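PDB 4K2H: intracellular protease/amidase from Salmonella enterica subsp. enterica serovar Typhimurium, which is of unknown function but belongs to the DJ-1/PfpI family, binds zinc and may act as a peptidase. Local coordinates for residues R123-S127 against I151-G155. The protein carries 1 engineered substitution. Residue numbers count along the deposited sequence, not the author numbering.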
ATOM      1  N   ARG A 123      11.939  11.820 -21.034  1.00 40.59           N
ATOM      2  CA  ARG A 123      11.349  12.582 -19.940  1.00 40.85           C
ATOM      3  C   ARG A 123      10.912  11.628 -18.827  1.00 38.27           C
ATOM      4  O   ARG A 123      10.367  10.571 -19.101  1.00 36.53           O
ATOM      5  CB  ARG A 123      10.162  13.411 -20.428  1.00 44.40           C
ATOM      6  CG  ARG A 123      10.580  14.575 -21.335  1.00 47.72           C
ATOM      7  CD  ARG A 123       9.366  15.308 -21.877  1.00 51.39           C
ATOM      8  NE  ARG A 123       8.627  14.434 -22.786  1.00 54.54           N
ATOM      9  CZ  ARG A 123       7.447  13.865 -22.533  1.00 57.73           C
ATOM     10  NH1 ARG A 123       6.898  13.072 -23.458  1.00 59.47           N
ATOM     11  NH2 ARG A 123       6.804  14.075 -21.381  1.00 58.50           N
ATOM     12  N   TYR A 124      11.154  12.025 -17.577  1.00 36.92           N
ATOM     13  CA  TYR A 124      10.912  11.171 -16.423  1.00 36.19           C
ATOM     14  C   TYR A 124      10.801  12.060 -15.190  1.00 35.65           C
ATOM     15  O   TYR A 124      11.202  13.230 -15.214  1.00 36.72           O
ATOM     16  CB  TYR A 124      12.072  10.165 -16.248  1.00 35.35           C
ATOM     17  CG  TYR A 124      13.299  10.815 -15.665  1.00 36.88           C
ATOM     18  CD1 TYR A 124      13.526  10.771 -14.291  1.00 37.27           C
ATOM     19  CD2 TYR A 124      14.186  11.560 -16.472  1.00 38.55           C
ATOM     20  CE1 TYR A 124      14.605  11.405 -13.715  1.00 37.55           C
ATOM     21  CE2 TYR A 124      15.287  12.198 -15.910  1.00 39.43           C
ATOM     22  CZ  TYR A 124      15.490  12.111 -14.518  1.00 39.54           C
ATOM     23  OH  TYR A 124      16.567  12.709 -13.889  1.00 39.51           O
ATOM     24  N   VAL A 125      10.246  11.491 -14.126  1.00 34.56           N
ATOM     25  CA  VAL A 125      10.232  12.100 -12.811  1.00 34.12           C
ATOM     26  C   VAL A 125      10.775  11.097 -11.806  1.00 35.00           C
ATOM     27  O   VAL A 125      10.778   9.896 -12.036  1.00 34.21           O
ATOM     28  CB  VAL A 125       8.819  12.560 -12.398  1.00 34.67           C
ATOM     29  CG1 VAL A 125       7.875  11.390 -12.154  1.00 34.05           C
ATOM     30  CG2 VAL A 125       8.868  13.464 -11.173  1.00 34.58           C
ATOM     31  N   CYS A 126      11.248  11.614 -10.693  1.00 36.39           N
ATOM     32  CA  CYS A 126      11.712  10.795  -9.618  1.00 37.48           C
ATOM     33  C   CYS A 126      11.505  11.622  -8.354  1.00 38.71           C
ATOM     34  O   CYS A 126      11.050  12.774  -8.426  1.00 40.32           O
ATOM     35  CB  CYS A 126      13.187  10.461  -9.837  1.00 37.15           C
ATOM     36  SG  CYS A 126      14.251  11.911  -9.790  1.00 38.99           S
ATOM     37  N   SER A 127      11.805  11.036  -7.206  1.00 39.83           N
ATOM     38  CA  SER A 127      11.623  11.727  -5.920  1.00 41.69           C
ATOM     39  C   SER A 127      12.764  12.711  -5.669  1.00 43.51           C
ATOM     40  O   SER A 127      13.811  12.617  -6.305  1.00 44.46           O
ATOM     41  CB  SER A 127      11.566  10.719  -4.777  1.00 39.15           C
ATOM     42  OG  SER A 127      12.648   9.811  -4.907  1.00 43.22           O
ATOM     43  N   ILE A 151       6.888   5.064 -18.211  1.00 30.40           N
ATOM     44  CA  ILE A 151       5.880   5.687 -17.365  1.00 30.19           C
ATOM     45  C   ILE A 151       6.463   5.776 -15.948  1.00 29.40           C
ATOM     46  O   ILE A 151       6.673   4.750 -15.283  1.00 28.18           O
ATOM     47  CB  ILE A 151       4.574   4.845 -17.347  1.00 30.78           C
ATOM     48  CG1 ILE A 151       4.031   4.686 -18.765  1.00 32.07           C
ATOM     49  CG2 ILE A 151       3.513   5.468 -16.442  1.00 30.85           C
ATOM     50  CD1 ILE A 151       2.637   4.099 -18.853  1.00 32.76           C
ATOM     51  N   SER A 152       6.735   6.990 -15.492  1.00 29.71           N
ATOM     52  CA  SER A 152       7.354   7.200 -14.183  1.00 29.36           C
ATOM     53  C   SER A 152       6.403   7.883 -13.233  1.00 29.81           C
ATOM     54  O   SER A 152       5.488   8.583 -13.642  1.00 31.76           O
ATOM     55  CB  SER A 152       8.661   8.000 -14.323  1.00 29.95           C
ATOM     56  OG  SER A 152       8.463   9.208 -15.050  1.00 30.59           O
ATOM     57  N   GLY A 153       6.625   7.663 -11.946  1.00 30.92           N
ATOM     58  CA  GLY A 153       5.747   8.127 -10.879  1.00 29.94           C
ATOM     59  C   GLY A 153       6.641   8.880  -9.930  1.00 31.07           C
ATOM     60  O   GLY A 153       7.756   8.472  -9.696  1.00 32.91           O
ATOM     61  N   LYS A 154       6.182  10.005  -9.410  1.00 32.24           N
ATOM     62  CA  LYS A 154       7.056  10.877  -8.643  1.00 33.59           C
ATOM     63  C   LYS A 154       7.355  10.375  -7.241  1.00 32.84           C
ATOM     64  O   LYS A 154       8.490  10.494  -6.757  1.00 34.70           O
ATOM     65  CB  LYS A 154       6.468  12.298  -8.577  1.00 34.88           C
ATOM     66  CG  LYS A 154       7.282  13.242  -7.705  1.00 36.10           C
ATOM     67  CD  LYS A 154       6.910  14.701  -7.953  1.00 37.83           C
ATOM     68  CE  LYS A 154       7.549  15.571  -6.884  1.00 39.20           C
ATOM     69  NZ  LYS A 154       7.224  17.004  -7.046  1.00 41.60           N
ATOM     70  N   GLY A 155       6.340   9.859  -6.572  1.00 31.30           N
ATOM     71  CA  GLY A 155       6.522   9.321  -5.236  1.00 30.28           C
ATOM     72  C   GLY A 155       5.227   8.753  -4.674  1.00 29.31           C
ATOM     73  O   GLY A 155       4.208   8.755  -5.352  1.00 27.08           O
TER
HETATM   74  O   HOH W   1       8.670   8.721 -17.603  1.00 31.95           O
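From R123 to S127 the chain runs alongside I151-G155 without the ladder of backbone hydrogen bonds that would make the two neighbours in one sheet; CA atoms lie 5.8 Å apart at Y124 and S152, and 4.8 Å at C126 and K154. R123 is linked through a water, which donates to R123 O at 2.9 Å and also hydrogen-bonds S152 OG at 2.6 Å; its long, exposed side chain touches V138 and V145. Next, Y124 packs its CA 3.4 Å from S152 OG, while its ring leads away to L119, W131 and V134, a setting that suits a large aromatic side chain. V125 makes the direct link, its N donating to S152 OG at 3.0 Å. Serine suits this position because a short hydroxyl pointing across the gap can meet both the amide and the water. The branched V125 side chain fills the space beyond, with CG1 3.5 Å from K154 N and CG2 3.7 Å from K154 CB. C126 turns its small thiol side chain away, and C126 C lies 3.6 Å from K154 O. At S127 the compact side chain rests on S107. K154 lends its aliphatic stem to V125, whereas its ammonium group forms a salt bridge with D141 and a cation-pi contact with Y185 of the second subunit. Strand 123-124 pairs in parallel with 138-139, while 150-153 pairs antiparallel with 144-147 and bonds through I151 and G153 to I102 and P104; the buried contact thus joins two short strand pairs at the margin of the central parallel sheet of the DJ-1/PfpI alpha/beta fold.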